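Local coordinates for putative large adhesion protein (Lap) involved in biofilm formation (Marinobacter hydrocarbonoclasticus ATCC 49840, PDB 6M8M) that binds glucose at a calcium-containing pocket of its PA14 domain and, as part of a large RTX adhesin, probably takes part in biofilm formation, at residues G37-Y42 and K117-L122; Y45-D50 and S111-V116; D70-G75 and S103-P108; N77-S82 and Q187-L192. One frame throughout, in Å; residues are numbered along the deposited sequence. Where two conformers were deposited one is given.

Contact 1. Residues G37-Y42 and K117-L122; sequences GLFGEY and KLTGNL
Glu41 and Lys117 face each other as a hydrogen-bonded antiparallel pair, and their side chains run side by side in the same direction. Lys117 is extended throughout. Its CG stands anti to the backbone N (chi1 177°), which carries the chain along the Glu41 carboxylate. From CB outward, Lys117 CG comes within 4.1 Å of Glu41 OE2. CD approaches the same oxygen more closely, and CE again passes beside it. Lys117 NZ ends 4.5 Å from Glu41 OE2, too far for a salt bridge. A water joins the charged ends instead: it accepts from Lys117 NZ and donates to Glu41 OE1, each at 2.9 Å. The water bridges the two charged groups on the same face as Phe39 and Thr119.

Strands 38-45 and 113-122 are neighbours in one antiparallel sheet of the PA14 domain. Over these segments their directions are 162° apart. Four backbone bonds link Phe39 with Thr119 and Glu41 with Lys117. A second water sits among Phe39 O, Glu41 OE2 and Thr119 OG1, closest to Glu41 OE2 at 2.6 Å. Thr119 OG1 also lies at the edge of the Phe39 ring, in its plane, 4.0 Å from Phe39 CD2.

The other face is apolar. Leu118 CD2 lies over the backbone of Gly40, 3.9 Å from Gly40 CA, and also touches Leu38 CB. Phe73 of strand 71-75, on the far side of strand 38-45, packs on Leu118. Leu38 CD2 reaches the backbone of Gly120, 3.8 Å from Gly120 N. Val175 and Phe202 add to the apolar surroundings of Leu38.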
loop_
_atom_site.group_PDB
_atom_site.type_symbol
_atom_site.label_atom_id
_atom_site.label_comp_id
_atom_site.label_asym_id
_atom_site.label_seq_id
_atom_site.Cartn_x
_atom_site.Cartn_y
_atom_site.Cartn_z
ATOM N N GLY A 37 -3.415 -8.070 10.485
ATOM C CA GLY A 37 -3.475 -7.297 9.263
ATOM C C GLY A 37 -2.930 -5.900 9.458
ATOM O O GLY A 37 -2.437 -5.528 10.522
ATOM N N LEU A 38 -3.007 -5.116 8.386
ATOM C CA LEU A 38 -2.492 -3.758 8.368
ATOM C C LEU A 38 -3.626 -2.755 8.481
ATOM O O LEU A 38 -4.749 -3.000 8.033
ATOM C CB LEU A 38 -1.749 -3.500 7.057
ATOM C CG LEU A 38 -0.550 -4.437 6.928
ATOM C CD1 LEU A 38 -0.329 -4.922 5.519
ATOM C CD2 LEU A 38 0.710 -3.806 7.469
ATOM N N PHE A 39 -3.322 -1.621 9.083
ATOM C CA PHE A 39 -4.262 -0.517 9.124
ATOM C C PHE A 39 -4.214 0.204 7.785
ATOM O O PHE A 39 -3.139 0.652 7.351
ATOM C CB PHE A 39 -3.871 0.431 10.245
ATOM C CG PHE A 39 -4.809 1.581 10.398
ATOM C CD1 PHE A 39 -6.124 1.376 10.760
ATOM C CD2 PHE A 39 -4.383 2.873 10.174
ATOM C CE1 PHE A 39 -7.002 2.451 10.888
ATOM C CE2 PHE A 39 -5.254 3.945 10.305
ATOM C CZ PHE A 39 -6.555 3.729 10.660
ATOM N N GLY A 40 -5.359 0.322 7.125
ATOM C CA GLY A 40 -5.447 0.924 5.801
ATOM C C GLY A 40 -6.100 2.295 5.851
ATOM O O GLY A 40 -7.109 2.494 6.543
ATOM N N GLU A 41 -5.530 3.216 5.093
ATOM C CA GLU A 41 -6.063 4.552 4.900
ATOM C C GLU A 41 -6.167 4.832 3.415
ATOM O O GLU A 41 -5.234 4.550 2.651
ATOM C CB GLU A 41 -5.134 5.578 5.544
ATOM C CG GLU A 41 -5.112 5.479 7.058
ATOM C CD GLU A 41 -3.989 6.279 7.684
ATOM O OE1 GLU A 41 -4.182 7.493 7.903
ATOM O OE2 GLU A 41 -2.910 5.704 7.948
ATOM N N TYR A 42 -7.278 5.416 3.000
ATOM C CA TYR A 42 -7.542 5.768 1.607
ATOM C C TYR A 42 -7.714 7.277 1.517
ATOM O O TYR A 42 -8.474 7.860 2.306
ATOM C CB TYR A 42 -8.815 5.077 1.114
ATOM C CG TYR A 42 -9.189 5.425 -0.302
ATOM C CD1 TYR A 42 -9.996 6.521 -0.589
ATOM C CD2 TYR A 42 -8.717 4.670 -1.366
ATOM C CE1 TYR A 42 -10.326 6.842 -1.900
ATOM C CE2 TYR A 42 -9.055 4.966 -2.664
ATOM C CZ TYR A 42 -9.842 6.058 -2.928
ATOM O OH TYR A 42 -10.166 6.313 -4.233
ATOM N N LYS A 117 -2.457 4.060 2.074
ATOM C CA LYS A 117 -1.393 3.856 3.043
ATOM C C LYS A 117 -1.746 2.669 3.911
ATOM O O LYS A 117 -2.895 2.525 4.338
ATOM C CB LYS A 117 -1.219 5.103 3.884
ATOM C CG LYS A 117 -0.179 4.981 4.965
ATOM C CD LYS A 117 0.041 6.341 5.609
ATOM C CE LYS A 117 0.932 6.265 6.821
ATOM N NZ LYS A 117 1.105 7.636 7.391
ATOM N N LEU A 118 -0.770 1.820 4.151
ATOM C CA LEU A 118 -0.924 0.650 5.003
ATOM C C LEU A 118 0.166 0.677 6.051
ATOM O O LEU A 118 1.337 0.855 5.718
ATOM C CB LEU A 118 -0.808 -0.630 4.168
ATOM C CG LEU A 118 -1.967 -0.870 3.195
ATOM C CD1 LEU A 118 -1.536 -1.740 2.032
ATOM C CD2 LEU A 118 -3.134 -1.524 3.920
ATOM N N THR A 119 -0.203 0.472 7.310
ATOM C CA THR A 119 0.768 0.496 8.392
ATOM C C THR A 119 0.515 -0.641 9.375
ATOM O O THR A 119 -0.610 -1.108 9.557
ATOM C CB THR A 119 0.778 1.817 9.162
ATOM O OG1 THR A 119 -0.543 2.109 9.606
ATOM C CG2 THR A 119 1.279 2.950 8.306
ATOM N N GLY A 120 1.591 -1.069 10.013
ATOM C CA GLY A 120 1.485 -2.072 11.043
ATOM C C GLY A 120 2.860 -2.435 11.539
ATOM O O GLY A 120 3.835 -1.730 11.287
ATOM N N ASN A 121 2.916 -3.542 12.253
ATOM C CA ASN A 121 4.155 -4.113 12.759
ATOM C C ASN A 121 4.303 -5.514 12.207
ATOM O O ASN A 121 3.334 -6.264 12.122
ATOM C CB ASN A 121 4.134 -4.123 14.273
ATOM C CG ASN A 121 4.157 -2.724 14.846
ATOM O OD1 ASN A 121 4.972 -1.896 14.456
ATOM N ND2 ASN A 121 3.241 -2.447 15.761
ATOM N N LEU A 122 5.525 -5.855 11.816
ATOM C CA LEU A 122 5.803 -7.164 11.246
ATOM C C LEU A 122 5.862 -8.207 12.354
ATOM O O LEU A 122 6.655 -8.090 13.296
ATOM C CB LEU A 122 7.142 -7.160 10.517
ATOM C CG LEU A 122 7.203 -6.275 9.269
ATOM C CD1 LEU A 122 8.611 -6.191 8.713
ATOM C CD2 LEU A 122 6.247 -6.790 8.205
HETATM O O HOH W 1 -2.007 3.302 7.553
HETATM O O HOH W 2 -1.515 8.727 8.108
#

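Contact 2. Residues Y45-D50 and S111-V116; sequences YAQGSD and SSDAIV. With CA (calcium ion), chain D.
Gln47 and Asp113 meet at a calcium ion. Gln47 gives OE1 at 2.3 Å from the calcium, and Asp113 grips the ion with both carboxylate oxygens, OD1 at 2.4 Å and OD2 at 2.5 Å. The amide and carboxylate planes are 62° apart. A water, Asn53 and the carbonyl of Gln182 complete the site.

Hydrogen bonds link the two ligands. Ser112 OG accepts from Gln47 N at 2.9 Å in a nearly straight bond (169°). Ser112 OG donates in turn to Asp113 OD1 at 2.7 Å, on the anti side of that oxygen. One hydroxyl thus ties the backbone of one ligand to the carboxylate of the other. Tyr45 and Asp113 form an antiparallel hydrogen-bonded pair where strands 38-45 and 113-122 end and begin. Asp113 O takes two donors, Tyr45 N and Ser111 OG.

Tyr45 CD1 makes a van der Waals contact with Asp113 CB at 3.8 Å, while Asp50 CB sits over one ring face, toward its rim. The Tyr45 hydroxyl bonds to Gly52 O.

With both oxygens on the calcium and OD1 also taking the Ser112 hydroxyl, the Asp113 carboxylate is probably kept ionised and fixed in rotation.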
loop_
_atom_site.group_PDB
_atom_site.type_symbol
_atom_site.label_atom_id
_atom_site.label_comp_id
_atom_site.label_asym_id
_atom_site.label_seq_id
_atom_site.Cartn_x
_atom_site.Cartn_y
_atom_site.Cartn_z
ATOM N N TYR A 45 -7.645 12.105 -4.124
ATOM C CA TYR A 45 -6.849 13.244 -4.568
ATOM C C TYR A 45 -7.433 13.735 -5.882
ATOM O O TYR A 45 -7.604 12.953 -6.818
ATOM C CB TYR A 45 -5.397 12.825 -4.738
ATOM C CG TYR A 45 -4.459 13.915 -5.228
ATOM C CD1 TYR A 45 -4.379 14.230 -6.575
ATOM C CD2 TYR A 45 -3.630 14.597 -4.358
ATOM C CE1 TYR A 45 -3.503 15.205 -7.039
ATOM C CE2 TYR A 45 -2.753 15.571 -4.817
ATOM C CZ TYR A 45 -2.690 15.856 -6.156
ATOM O OH TYR A 45 -1.783 16.806 -6.602
ATOM N N ALA A 46 -7.753 15.025 -5.936
ATOM C CA ALA A 46 -8.388 15.645 -7.094
ATOM C C ALA A 46 -7.342 16.431 -7.867
ATOM O O ALA A 46 -6.932 17.517 -7.447
ATOM C CB ALA A 46 -9.521 16.566 -6.640
ATOM N N GLN A 47 -6.912 15.896 -9.004
ATOM C CA GLN A 47 -5.961 16.615 -9.837
ATOM C C GLN A 47 -6.613 17.906 -10.309
ATOM O O GLN A 47 -7.735 17.898 -10.813
ATOM C CB GLN A 47 -5.563 15.749 -11.029
ATOM C CG GLN A 47 -4.523 16.392 -11.929
ATOM C CD GLN A 47 -3.921 15.408 -12.896
ATOM O OE1 GLN A 47 -3.797 14.216 -12.583
ATOM N NE2 GLN A 47 -3.490 15.888 -14.053
ATOM N N GLY A 48 -5.904 19.011 -10.149
ATOM C CA GLY A 48 -6.483 20.332 -10.247
ATOM C C GLY A 48 -6.487 20.934 -8.862
ATOM O O GLY A 48 -5.487 21.499 -8.431
ATOM N N SER A 49 -7.583 20.777 -8.124
ATOM C CA SER A 49 -7.698 21.474 -6.846
ATOM C C SER A 49 -6.595 21.068 -5.873
ATOM O O SER A 49 -6.070 21.910 -5.136
ATOM C CB SER A 49 -9.087 21.263 -6.245
ATOM O OG SER A 49 -9.340 19.903 -5.952
ATOM N N ASP A 50 -6.228 19.788 -5.847
ATOM C CA ASP A 50 -5.201 19.313 -4.927
ATOM C C ASP A 50 -3.792 19.409 -5.491
ATOM O O ASP A 50 -2.837 19.062 -4.784
ATOM C CB ASP A 50 -5.474 17.868 -4.502
ATOM C CG ASP A 50 -6.662 17.741 -3.584
ATOM O OD1 ASP A 50 -6.849 18.618 -2.700
ATOM O OD2 ASP A 50 -7.408 16.751 -3.718
ATOM N N SER A 111 -12.682 10.527 -7.143
ATOM C CA SER A 111 -11.678 11.489 -7.560
ATOM C C SER A 111 -10.860 10.932 -8.713
ATOM O O SER A 111 -10.935 9.750 -9.048
ATOM C CB SER A 111 -10.754 11.851 -6.399
ATOM O OG SER A 111 -10.073 10.698 -5.912
ATOM N N SER A 112 -10.041 11.807 -9.297
ATOM C CA SER A 112 -9.203 11.429 -10.429
ATOM C C SER A 112 -8.084 10.484 -10.019
ATOM O O SER A 112 -7.725 9.575 -10.780
ATOM C CB SER A 112 -8.616 12.691 -11.067
ATOM O OG SER A 112 -7.810 13.413 -10.154
ATOM N N ASP A 113 -7.476 10.724 -8.861
ATOM C CA ASP A 113 -6.295 10.026 -8.384
ATOM C C ASP A 113 -6.610 9.468 -7.000
ATOM O O ASP A 113 -7.541 9.910 -6.323
ATOM C CB ASP A 113 -5.091 10.967 -8.284
ATOM C CG ASP A 113 -4.633 11.544 -9.636
ATOM O OD1 ASP A 113 -5.468 12.080 -10.408
ATOM O OD2 ASP A 113 -3.421 11.477 -9.936
ATOM N N ALA A 114 -5.788 8.541 -6.521
ATOM C CA ALA A 114 -6.064 7.929 -5.228
ATOM C C ALA A 114 -4.773 7.453 -4.591
ATOM O O ALA A 114 -3.834 7.052 -5.275
ATOM C CB ALA A 114 -7.029 6.761 -5.384
ATOM N N ILE A 115 -4.757 7.468 -3.260
ATOM C CA ILE A 115 -3.600 7.072 -2.467
ATOM C C ILE A 115 -4.065 6.074 -1.420
ATOM O O ILE A 115 -5.120 6.266 -0.795
ATOM C CB ILE A 115 -2.976 8.300 -1.773
ATOM C CG1 ILE A 115 -2.410 9.282 -2.804
ATOM C CG2 ILE A 115 -1.897 7.898 -0.789
ATOM C CD1 ILE A 115 -2.192 10.676 -2.272
ATOM N N VAL A 116 -3.262 5.029 -1.198
ATOM C CA VAL A 116 -3.494 4.079 -0.113
ATOM C C VAL A 116 -2.253 4.045 0.761
ATOM O O VAL A 116 -1.124 3.992 0.253
ATOM C CB VAL A 116 -3.793 2.670 -0.661
ATOM C CG1 VAL A 116 -3.924 1.662 0.476
ATOM C CG2 VAL A 116 -5.030 2.691 -1.523
HETATM CA CA CA D . -3.993 11.950 -12.335
HETATM O O HOH W 3 -3.316 11.492 -14.659
#

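Contact 3. Residues D70-G75 and S103-P108; sequences DATFIG and SLSTDP. With CA (calcium ion), chain C.
Ser103 and Ser105 both hold OG between the backbone N and the carbonyl carbon (chi1 68° and 57°), and this turns each hydroxyl toward a backbone N-H of the facing strand. Ser105 OG accepts from Thr72 N at 3.0 Å. Ser103 OG accepts from Ile74 N at 2.9 Å, in an almost straight bond (174°). It has a second partner in Asp100 O. Between them, Ser105 N donates to Thr72 O. A water bridges Thr72 OG1 and Ser103 O.

The loop that follows helix 92-96 is thus pinned along strand 71-75, on the side away from strand 38-45. Its side-chain hydroxyls take the place of strand carbonyls as acceptors. Asp70 and Ala71 both face Tyr42 in a classic beta bulge.

Carbon contacts lie beside the polar row. Leu104 CD2 lies 4.0 Å from both Ala71 CB and Phe73 CB. Pro108 CB meets Asp70 CB at 3.9 Å. Thr106 CG2 sets a methyl against the carbonyl of Asp70.

The same loop then turns to a calcium ion, bound by Asp107 OD1 and Pro108 O, each at 2.4 Å. Four waters and Asn110 complete the shell, and Gln94 NE2 bonds to Asp107 OD1.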
loop_
_atom_site.group_PDB
_atom_site.type_symbol
_atom_site.label_atom_id
_atom_site.label_comp_id
_atom_site.label_asym_id
_atom_site.label_seq_id
_atom_site.Cartn_x
_atom_site.Cartn_y
_atom_site.Cartn_z
ATOM N N ASP A 70 -9.859 9.737 3.847
ATOM C CA ASP A 70 -11.270 9.734 3.501
ATOM C C ASP A 70 -11.985 8.451 3.890
ATOM O O ASP A 70 -13.211 8.462 4.041
ATOM C CB ASP A 70 -11.406 9.992 2.008
ATOM C CG ASP A 70 -10.896 11.367 1.627
ATOM O OD1 ASP A 70 -11.554 12.369 1.994
ATOM O OD2 ASP A 70 -9.812 11.473 1.017
ATOM N N ALA A 71 -11.263 7.353 4.056
ATOM C CA ALA A 71 -11.827 6.127 4.593
ATOM C C ALA A 71 -10.677 5.334 5.181
ATOM O O ALA A 71 -9.520 5.502 4.787
ATOM C CB ALA A 71 -12.537 5.301 3.520
ATOM N N THR A 72 -11.002 4.472 6.134
ATOM C CA THR A 72 -10.056 3.513 6.675
ATOM C C THR A 72 -10.556 2.105 6.385
ATOM O O THR A 72 -11.729 1.899 6.060
ATOM C CB THR A 72 -9.867 3.699 8.178
ATOM O OG1 THR A 72 -11.098 3.475 8.863
ATOM C CG2 THR A 72 -9.361 5.086 8.493
ATOM N N PHE A 73 -9.658 1.139 6.493
ATOM C CA PHE A 73 -9.979 -0.262 6.260
ATOM C C PHE A 73 -8.914 -1.098 6.945
ATOM O O PHE A 73 -7.997 -0.563 7.577
ATOM C CB PHE A 73 -10.134 -0.577 4.771
ATOM C CG PHE A 73 -8.862 -0.458 3.954
ATOM C CD1 PHE A 73 -8.430 0.769 3.463
ATOM C CD2 PHE A 73 -8.118 -1.585 3.642
ATOM C CE1 PHE A 73 -7.283 0.863 2.692
ATOM C CE2 PHE A 73 -6.973 -1.494 2.885
ATOM C CZ PHE A 73 -6.552 -0.268 2.408
ATOM N N ILE A 74 -9.042 -2.414 6.829
ATOM C CA ILE A 74 -8.030 -3.334 7.329
ATOM C C ILE A 74 -7.547 -4.153 6.156
ATOM O O ILE A 74 -8.346 -4.769 5.448
ATOM C CB ILE A 74 -8.562 -4.236 8.446
ATOM C CG1 ILE A 74 -8.954 -3.382 9.658
ATOM C CG2 ILE A 74 -7.519 -5.277 8.821
ATOM C CD1 ILE A 74 -9.722 -4.124 10.737
ATOM N N GLY A 75 -6.238 -4.131 5.928
ATOM C CA GLY A 75 -5.631 -4.915 4.874
ATOM C C GLY A 75 -5.202 -6.267 5.397
ATOM O O GLY A 75 -4.183 -6.384 6.074
ATOM N N SER A 103 -14.328 -3.987 5.094
ATOM C CA SER A 103 -13.855 -3.258 6.254
ATOM C C SER A 103 -13.772 -1.752 6.041
ATOM O O SER A 103 -13.376 -1.044 6.965
ATOM C CB SER A 103 -12.478 -3.779 6.674
ATOM O OG SER A 103 -11.473 -3.471 5.722
ATOM N N LEU A 104 -14.143 -1.246 4.869
ATOM C CA LEU A 104 -14.109 0.196 4.631
ATOM C C LEU A 104 -15.066 0.931 5.556
ATOM O O LEU A 104 -16.237 0.555 5.684
ATOM C CB LEU A 104 -14.502 0.486 3.193
ATOM C CG LEU A 104 -13.402 0.344 2.152
ATOM C CD1 LEU A 104 -14.015 0.248 0.768
ATOM C CD2 LEU A 104 -12.412 1.518 2.256
ATOM N N SER A 105 -14.598 2.028 6.136
ATOM C CA SER A 105 -15.399 2.773 7.099
ATOM C C SER A 105 -16.521 3.556 6.443
ATOM O O SER A 105 -17.516 3.883 7.116
ATOM C CB SER A 105 -14.507 3.750 7.872
ATOM O OG SER A 105 -13.830 4.616 6.971
ATOM N N THR A 106 -16.409 3.841 5.155
ATOM C CA THR A 106 -17.389 4.611 4.410
ATOM C C THR A 106 -17.042 4.418 2.944
ATOM O O THR A 106 -15.975 3.888 2.607
ATOM C CB THR A 106 -17.342 6.091 4.808
ATOM O OG1 THR A 106 -18.479 6.764 4.259
ATOM C CG2 THR A 106 -16.079 6.762 4.321
ATOM N N ASP A 107 -17.924 4.879 2.065
ATOM C CA ASP A 107 -17.610 4.985 0.644
ATOM C C ASP A 107 -16.968 6.349 0.439
ATOM O O ASP A 107 -17.668 7.373 0.527
ATOM C CB ASP A 107 -18.868 4.851 -0.191
ATOM C CG ASP A 107 -18.602 4.946 -1.685
ATOM O OD1 ASP A 107 -17.429 5.150 -2.082
ATOM O OD2 ASP A 107 -19.561 4.808 -2.487
ATOM N N PRO A 108 -15.661 6.431 0.235
ATOM C CA PRO A 108 -15.022 7.742 0.099
ATOM C C PRO A 108 -15.452 8.436 -1.182
ATOM O O PRO A 108 -15.890 7.808 -2.140
ATOM C CB PRO A 108 -13.531 7.405 0.074
ATOM C CG PRO A 108 -13.482 6.034 -0.516
ATOM C CD PRO A 108 -14.735 5.319 -0.046
HETATM CA CA CA C . -16.584 6.431 -3.917
HETATM O O HOH W 4 -12.373 0.895 8.877
HETATM O O HOH W 5 -18.473 5.225 -4.966
HETATM O O HOH W 6 -15.693 4.303 -4.581
HETATM O O HOH W 7 -18.385 7.988 -3.660
HETATM O O HOH W 8 -14.152 6.637 -3.997
#

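Contact 4. Residues N77-S82 and Q187-L192; sequences NIDYGS and QLRIEL
Strands 79-83 and 186-194 pair antiparallel, with segment directions 152° apart, and three backbone bonds link Ile78, Tyr80, Leu188 and Ile190. They belong to the second antiparallel sheet of the PA14 domain, where strand 128-136 flanks strand 186-194 on its other edge. Ile78 is the centre of an inverse gamma turn leading into the pairing, and its O accepts from Ile190 N.

On the inner face Ile78 CG2 lies beside Ile190, 3.8 Å from Ile190 CD1. Ile78 CG2 also touches Leu188 CD2 at 4.1 Å. Tyr179 and Ile177 of strand 174-181 pack on Leu188 and Ile190, respectively, so this face belongs to the core between the sheets. The Tyr80 ring has Ile78 CA over one face, toward its rim, and its hydroxyl bonds to Asp100.

Asp79 and Arg189 lie side by side on the other face. The Arg189 chain bends at chi3 (-62°), which brings Arg189 NE to 2.9 Å from Asp79 OD1 in a salt bridge. The bond is nearly straight. Asp79 OD1 lies in the guanidinium plane, but NE meets that oxygen from above the carboxylate plane. The carboxylate and guanidinium planes are almost perpendicular, 88° apart.

Gln187 NE2 sits over the rim of one guanidinium face, 3.3 Å above the plane of Arg189. One water accepts from Gln187 NE2 at 2.9 Å and lies 2.7 Å from Asp79 OD1, with Tyr80 O also in reach.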
loop_
_atom_site.group_PDB
_atom_site.type_symbol
_atom_site.label_atom_id
_atom_site.label_comp_id
_atom_site.label_asym_id
_atom_site.label_seq_id
_atom_site.Cartn_x
_atom_site.Cartn_y
_atom_site.Cartn_z
ATOM N N ASN A 77 -5.070 -9.069 3.160
ATOM C CA ASN A 77 -4.459 -9.803 2.053
ATOM C C ASN A 77 -4.189 -8.755 0.984
ATOM O O ASN A 77 -5.127 -8.285 0.339
ATOM C CB ASN A 77 -5.424 -10.882 1.556
ATOM C CG ASN A 77 -4.782 -11.848 0.597
ATOM O OD1 ASN A 77 -3.945 -12.674 0.970
ATOM N ND2 ASN A 77 -5.202 -11.782 -0.661
ATOM N N ILE A 78 -2.932 -8.358 0.813
ATOM C CA ILE A 78 -2.610 -7.200 -0.044
ATOM C C ILE A 78 -2.454 -7.721 -1.468
ATOM O O ILE A 78 -1.354 -7.904 -2.004
ATOM C CB ILE A 78 -1.393 -6.417 0.438
ATOM C CG1 ILE A 78 -1.477 -6.100 1.931
ATOM C CG2 ILE A 78 -1.288 -5.127 -0.362
ATOM C CD1 ILE A 78 -2.768 -5.452 2.373
ATOM N N ASP A 79 -3.591 -7.965 -2.097
ATOM C CA ASP A 79 -3.687 -8.437 -3.476
ATOM C C ASP A 79 -4.933 -7.754 -4.024
ATOM O O ASP A 79 -6.051 -8.268 -3.886
ATOM C CB ASP A 79 -3.782 -9.957 -3.517
ATOM C CG ASP A 79 -3.648 -10.520 -4.906
ATOM O OD1 ASP A 79 -3.518 -9.768 -5.884
ATOM O OD2 ASP A 79 -3.665 -11.768 -5.019
ATOM N N TYR A 80 -4.733 -6.581 -4.613
ATOM C CA TYR A 80 -5.806 -5.661 -4.928
ATOM C C TYR A 80 -5.782 -5.315 -6.410
ATOM O O TYR A 80 -4.711 -5.179 -7.021
ATOM C CB TYR A 80 -5.650 -4.386 -4.101
ATOM C CG TYR A 80 -5.733 -4.567 -2.598
ATOM C CD1 TYR A 80 -6.607 -5.474 -2.016
ATOM C CD2 TYR A 80 -4.961 -3.787 -1.758
ATOM C CE1 TYR A 80 -6.694 -5.592 -0.642
ATOM C CE2 TYR A 80 -5.038 -3.898 -0.389
ATOM C CZ TYR A 80 -5.916 -4.805 0.164
ATOM O OH TYR A 80 -5.995 -4.893 1.541
ATOM N N GLY A 81 -6.953 -5.155 -6.989
ATOM C CA GLY A 81 -7.017 -4.895 -8.415
ATOM C C GLY A 81 -6.682 -6.145 -9.212
ATOM O O GLY A 81 -6.588 -7.239 -8.665
ATOM N N SER A 82 -6.506 -5.986 -10.521
ATOM C CA SER A 82 -6.550 -4.718 -11.223
ATOM C C SER A 82 -7.966 -4.235 -11.441
ATOM O O SER A 82 -8.878 -5.037 -11.669
ATOM C CB SER A 82 -5.903 -4.898 -12.604
ATOM O OG SER A 82 -5.773 -3.661 -13.281
ATOM N N GLN A 187 -3.531 -1.418 -9.566
ATOM C CA GLN A 187 -3.274 -2.737 -9.009
ATOM C C GLN A 187 -2.219 -2.613 -7.929
ATOM O O GLN A 187 -1.286 -1.817 -8.074
ATOM C CB GLN A 187 -2.789 -3.706 -10.095
ATOM C CG GLN A 187 -2.535 -5.114 -9.570
ATOM C CD GLN A 187 -2.254 -6.113 -10.666
ATOM O OE1 GLN A 187 -1.981 -5.737 -11.809
ATOM N NE2 GLN A 187 -2.310 -7.394 -10.327
ATOM N N LEU A 188 -2.348 -3.409 -6.872
ATOM C CA LEU A 188 -1.312 -3.494 -5.847
ATOM C C LEU A 188 -1.305 -4.915 -5.295
ATOM O O LEU A 188 -2.252 -5.324 -4.616
ATOM C CB LEU A 188 -1.530 -2.498 -4.718
ATOM C CG LEU A 188 -0.516 -2.565 -3.575
ATOM C CD1 LEU A 188 0.886 -2.220 -4.050
ATOM C CD2 LEU A 188 -0.943 -1.642 -2.445
ATOM N N ARG A 189 -0.222 -5.649 -5.531
ATOM C CA ARG A 189 -0.041 -6.983 -4.971
ATOM C C ARG A 189 1.332 -7.031 -4.320
ATOM O O ARG A 189 2.350 -6.843 -4.996
ATOM C CB ARG A 189 -0.143 -8.053 -6.059
ATOM C CG ARG A 189 -0.007 -9.464 -5.514
ATOM C CD ARG A 189 0.054 -10.497 -6.621
ATOM N NE ARG A 189 -1.164 -10.497 -7.422
ATOM C CZ ARG A 189 -1.202 -10.670 -8.738
ATOM N NH1 ARG A 189 -0.081 -10.833 -9.435
ATOM N NH2 ARG A 189 -2.365 -10.649 -9.370
ATOM N N ILE A 190 1.367 -7.273 -3.017
ATOM C CA ILE A 190 2.603 -7.325 -2.257
ATOM C C ILE A 190 2.819 -8.751 -1.773
ATOM O O ILE A 190 1.923 -9.351 -1.162
ATOM C CB ILE A 190 2.581 -6.342 -1.073
ATOM C CG1 ILE A 190 2.330 -4.928 -1.588
ATOM C CG2 ILE A 190 3.873 -6.425 -0.281
ATOM C CD1 ILE A 190 2.276 -3.860 -0.528
ATOM N N GLU A 191 4.010 -9.275 -2.043
ATOM C CA GLU A 191 4.461 -10.556 -1.534
ATOM C C GLU A 191 5.655 -10.351 -0.617
ATOM O O GLU A 191 6.442 -9.421 -0.793
ATOM C CB GLU A 191 4.899 -11.476 -2.672
ATOM C CG GLU A 191 3.831 -11.877 -3.653
ATOM C CD GLU A 191 4.425 -12.357 -4.956
ATOM O OE1 GLU A 191 4.280 -13.563 -5.265
ATOM O OE2 GLU A 191 5.066 -11.543 -5.648
ATOM N N LEU A 192 5.811 -11.251 0.343
ATOM C CA LEU A 192 6.927 -11.245 1.285
ATOM C C LEU A 192 7.499 -12.649 1.359
ATOM O O LEU A 192 6.747 -13.629 1.370
ATOM C CB LEU A 192 6.417 -10.810 2.656
ATOM C CG LEU A 192 7.456 -10.772 3.775
ATOM C CD1 LEU A 192 8.520 -9.739 3.528
ATOM C CD2 LEU A 192 6.775 -10.467 5.112
HETATM O O HOH W 9 -3.334 -7.656 -7.614
HETATM O O HOH W 10 -5.242 -9.745 -8.735
HETATM O O HOH W 11 -3.319 -3.737 -14.274
#

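How the contacts relate
Contacts 1, 2 and 3 all reach one sheet, and contact 4 lies in the other. Contacts 1 and 2 both use strand 113-122, with centres about 20 Å apart. Strand 38-45 lies between strands 71-75 and 113-122. It ties contact 3 to contact 1; the centres of contacts 1 and 3 are about 12 Å apart, and Pro108 CG packs 3.5 Å from Tyr42 CD1. Contact 4 meets contact 1 across the core, where Leu118 CD1 lies 3.9 Å from Ile78 CD1. Contacts 2 and 3 each hold part of a calcium site, but neither ion is the one at the glucose. In contact 4 the Ser82 side chain is about 7 Å from the glucose. Gln182 joins the contact 2 calcium to the sugar pocket.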